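Local coordinates for pyridoxamine 5'-phosphate oxidase-related, FMN-binding protein (Mycobacterium smegmatis, PDB 6ECI) that binds FAD, probably as a flavin-sequestering protein of the flavin/deazaflavin oxidoreductase group that helps mycobacteria withstand hypoxic and oxidative stress, at residues 80-85 / 115-120. Numbering follows the deposited sequence.
With FAD (flavin-adenine dinucleotide), chain C.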
loop_
_atom_site.group_PDB
_atom_site.type_symbol
_atom_site.label_atom_id
_atom_site.label_comp_id
_atom_site.label_asym_id
_atom_site.label_seq_id
_atom_site.Cartn_x
_atom_site.Cartn_y
_atom_site.Cartn_z
ATOM N N VAL B 80 -4.173 -5.338 -7.160
ATOM C CA VAL B 80 -4.949 -4.497 -8.062
ATOM C C VAL B 80 -4.544 -3.051 -7.819
ATOM O O VAL B 80 -4.432 -2.622 -6.665
ATOM C CB VAL B 80 -6.465 -4.686 -7.852
ATOM C CG1 VAL B 80 -7.256 -3.655 -8.637
ATOM C CG2 VAL B 80 -6.883 -6.089 -8.252
ATOM N N ILE B 81 -4.309 -2.308 -8.899
ATOM C CA ILE B 81 -3.971 -0.892 -8.832
ATOM C C ILE B 81 -5.000 -0.111 -9.636
ATOM O O ILE B 81 -5.251 -0.424 -10.805
ATOM C CB ILE B 81 -2.548 -0.614 -9.353
ATOM C CG1 ILE B 81 -1.515 -1.392 -8.539
ATOM C CG2 ILE B 81 -2.240 0.871 -9.287
ATOM C CD1 ILE B 81 -0.109 -1.269 -9.075
ATOM N N VAL B 82 -5.586 0.907 -9.012
ATOM C CA VAL B 82 -6.576 1.770 -9.644
ATOM C C VAL B 82 -5.978 3.165 -9.767
ATOM O O VAL B 82 -5.605 3.780 -8.759
ATOM C CB VAL B 82 -7.890 1.808 -8.848
ATOM C CG1 VAL B 82 -8.799 2.912 -9.371
ATOM C CG2 VAL B 82 -8.587 0.461 -8.909
ATOM N N ARG B 83 -5.879 3.660 -10.997
ATOM C CA ARG B 83 -5.555 5.057 -11.253
ATOM C C ARG B 83 -6.849 5.818 -11.492
ATOM O O ARG B 83 -7.652 5.427 -12.345
ATOM C CB ARG B 83 -4.626 5.213 -12.461
ATOM C CG ARG B 83 -3.325 4.445 -12.355
ATOM C CD ARG B 83 -2.186 5.167 -13.067
ATOM N NE ARG B 83 -0.996 4.324 -13.177
ATOM C CZ ARG B 83 0.142 4.526 -12.515
ATOM N NH1 ARG B 83 0.270 5.558 -11.689
ATOM N NH2 ARG B 83 1.160 3.694 -12.687
ATOM N N GLY B 84 -7.049 6.892 -10.743
ATOM C CA GLY B 84 -8.254 7.672 -10.908
ATOM C C GLY B 84 -8.184 8.990 -10.173
ATOM O O GLY B 84 -7.110 9.449 -9.780
ATOM N N VAL B 85 -9.356 9.597 -9.998
ATOM C CA VAL B 85 -9.496 10.872 -9.310
ATOM C C VAL B 85 -10.391 10.672 -8.097
ATOM O O VAL B 85 -11.416 9.986 -8.178
ATOM C CB VAL B 85 -10.071 11.962 -10.238
ATOM C CG1 VAL B 85 -10.077 13.308 -9.531
ATOM C CG2 VAL B 85 -9.271 12.035 -11.528
ATOM N N VAL B 115 -15.721 9.809 0.160
ATOM C CA VAL B 115 -14.903 10.042 -1.022
ATOM C C VAL B 115 -14.926 8.780 -1.872
ATOM O O VAL B 115 -14.952 7.663 -1.341
ATOM C CB VAL B 115 -13.454 10.420 -0.644
ATOM C CG1 VAL B 115 -12.654 10.806 -1.881
ATOM C CG2 VAL B 115 -13.440 11.545 0.378
ATOM N N ARG B 116 -14.932 8.956 -3.191
ATOM C CA ARG B 116 -14.840 7.850 -4.134
ATOM C C ARG B 116 -13.664 8.078 -5.068
ATOM O O ARG B 116 -13.440 9.198 -5.535
ATOM C CB ARG B 116 -16.113 7.698 -4.971
ATOM C CG ARG B 116 -17.327 7.174 -4.231
ATOM C CD ARG B 116 -18.465 6.920 -5.210
ATOM N NE ARG B 116 -19.765 6.847 -4.551
ATOM C CZ ARG B 116 -20.290 5.736 -4.043
ATOM N NH1 ARG B 116 -19.628 4.587 -4.111
ATOM N NH2 ARG B 116 -21.482 5.776 -3.465
ATOM N N VAL B 117 -12.916 7.015 -5.339
ATOM C CA VAL B 117 -11.890 7.043 -6.372
ATOM C C VAL B 117 -12.564 6.628 -7.674
ATOM O O VAL B 117 -12.874 5.451 -7.874
ATOM C CB VAL B 117 -10.711 6.125 -6.032
ATOM C CG1 VAL B 117 -9.681 6.155 -7.151
ATOM C CG2 VAL B 117 -10.078 6.545 -4.722
ATOM N N LEU B 118 -12.823 7.600 -8.546
ATOM C CA LEU B 118 -13.434 7.306 -9.834
ATOM C C LEU B 118 -12.347 6.821 -10.785
ATOM O O LEU B 118 -11.439 7.586 -11.134
ATOM C CB LEU B 118 -14.147 8.536 -10.395
ATOM C CG LEU B 118 -15.190 9.169 -9.469
ATOM C CD1 LEU B 118 -15.995 10.220 -10.214
ATOM C CD2 LEU B 118 -16.106 8.110 -8.866
ATOM N N PRO B 119 -12.405 5.570 -11.227
ATOM C CA PRO B 119 -11.260 4.989 -11.930
ATOM C C PRO B 119 -11.107 5.534 -13.340
ATOM O O PRO B 119 -12.081 5.692 -14.080
ATOM C CB PRO B 119 -11.581 3.490 -11.948
ATOM C CG PRO B 119 -13.063 3.446 -11.944
ATOM C CD PRO B 119 -13.526 4.622 -11.118
ATOM N N THR B 120 -9.861 5.831 -13.694
ATOM C CA THR B 120 -9.466 6.077 -15.072
ATOM C C THR B 120 -8.765 4.873 -15.689
ATOM O O THR B 120 -8.688 4.774 -16.920
ATOM C CB THR B 120 -8.564 7.323 -15.137
ATOM O OG1 THR B 120 -9.127 8.276 -16.046
ATOM C CG2 THR B 120 -7.129 6.979 -15.561
HETATM P PA FAD C . 5.128 -3.429 -16.430
HETATM O O1A FAD C . 4.624 -4.555 -17.255
HETATM O O2A FAD C . 6.161 -2.528 -17.109
HETATM O O5B FAD C . 3.942 -2.544 -15.887
HETATM C C5B FAD C . 2.942 -2.001 -16.774
HETATM C C4B FAD C . 1.769 -1.531 -15.952
HETATM O O4B FAD C . 1.134 -2.669 -15.336
HETATM C C3B FAD C . 2.115 -0.608 -14.792
HETATM O O3B FAD C . 2.203 0.749 -15.214
HETATM C C2B FAD C . 0.942 -0.827 -13.834
HETATM O O2B FAD C . -0.156 0.033 -14.112
HETATM C C1B FAD C . 0.577 -2.296 -14.087
HETATM N N9A FAD C . 1.073 -3.210 -13.065
HETATM C C8A FAD C . 2.335 -3.734 -12.957
HETATM N N7A FAD C . 2.503 -4.524 -11.925
HETATM C C5A FAD C . 1.255 -4.515 -11.303
HETATM C C6A FAD C . 0.773 -5.157 -10.149
HETATM N N6A FAD C . 1.503 -5.966 -9.379
HETATM N N1A FAD C . -0.520 -4.937 -9.813
HETATM C C2A FAD C . -1.259 -4.135 -10.580
HETATM N N3A FAD C . -0.907 -3.474 -11.684
HETATM C C4A FAD C . 0.377 -3.712 -11.998
HETATM N N1 FAD C . 7.975 -8.474 -7.909
HETATM C C2 FAD C . 9.228 -8.668 -7.408
HETATM O O2 FAD C . 10.235 -8.305 -8.025
HETATM N N3 FAD C . 9.388 -9.284 -6.180
HETATM C C4 FAD C . 8.376 -9.747 -5.364
HETATM O O4 FAD C . 8.641 -10.281 -4.288
HETATM C C4X FAD C . 7.047 -9.536 -5.907
HETATM N N5 FAD C . 6.027 -9.944 -5.204
HETATM C C5X FAD C . 4.758 -9.741 -5.726
HETATM C C6 FAD C . 3.655 -10.172 -4.990
HETATM C C7 FAD C . 2.362 -9.993 -5.469
HETATM C C7M FAD C . 1.194 -10.469 -4.645
HETATM C C8 FAD C . 2.162 -9.368 -6.711
HETATM C C8M FAD C . 0.776 -9.162 -7.259
HETATM C C9 FAD C . 3.261 -8.937 -7.449
HETATM C C9A FAD C . 4.551 -9.121 -6.966
HETATM N N10 FAD C . 5.686 -8.702 -7.692
HETATM C C10 FAD C . 6.949 -8.890 -7.188
HETATM C "C1'" FAD C . 5.542 -8.028 -8.988
HETATM C "C2'" FAD C . 5.649 -6.511 -8.874
HETATM O "O2'" FAD C . 4.767 -6.031 -7.860
HETATM C "C3'" FAD C . 5.275 -5.872 -10.211
HETATM O "O3'" FAD C . 4.137 -6.540 -10.741
HETATM C "C4'" FAD C . 6.395 -5.902 -11.251
HETATM O "O4'" FAD C . 7.602 -5.410 -10.667
HETATM C "C5'" FAD C . 6.048 -5.106 -12.489
HETATM O "O5'" FAD C . 7.096 -5.273 -13.466
HETATM P P FAD C . 6.791 -5.191 -15.008
HETATM O O1P FAD C . 6.045 -6.459 -15.434
HETATM O O2P FAD C . 8.020 -4.873 -15.770
HETATM O O3P FAD C . 5.774 -3.982 -15.094
#
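R83, whose carbonyl O receives T120 N at 2.6 Å, carries its flat guanidinium away from 115-120 towards the FAD ribose. FAD O3B lies at the guanidinium edge, near its plane, with NH2 4.0 Å from O3B, a long approach; the firm partner is S32 O of the second subunit, bonded to NH1. The other flat group is the adenine. I81 CD1 lies over the C2A rim on one adenine face, and I81 CG1, set beside its backbone N (chi1 -59°), sits just beyond that rim, 3.4 Å from FAD C2A.

The main chains do most of the joining. V85 and L118 form an antiparallel hydrogen-bonded pair: V85 N gives to L118 O at 3.1 Å, and L118 N returns to V85 O at 2.8 Å. One step on, G84 and P119 make a non-hydrogen-bonded pair, and with no side chain on G84 the CA atoms of G84 and P119 lie 4.2 Å apart. T120 N then reaches R83 O at the bend that leads into strand 121-127.

Beside these bonds, side-chain packing is apolar. V82 CG1, anti to its backbone N (chi1 169°), sits 3.8 Å from P119 CB, and V82 and P119 run alongside each other in one direction; the same methyl is 4.0 Å from V117 CG1, where V117 passes V82 the opposite way. W13 of helix 9-16 packs on P119, and V46 and F48 on V117.

Strand 77-88 thus pairs with 114-119 here and, beyond the bend, with 121-127, consistent with the split-barrel fold of FMN-binding relatives. The carbonyls of R83, V85 and L118 each receive an N-H across the contact, while I81 packs on the adenine and on I34 of the second subunit, and R83 is held by S32 O of that subunit and approaches the FAD ribose at long range.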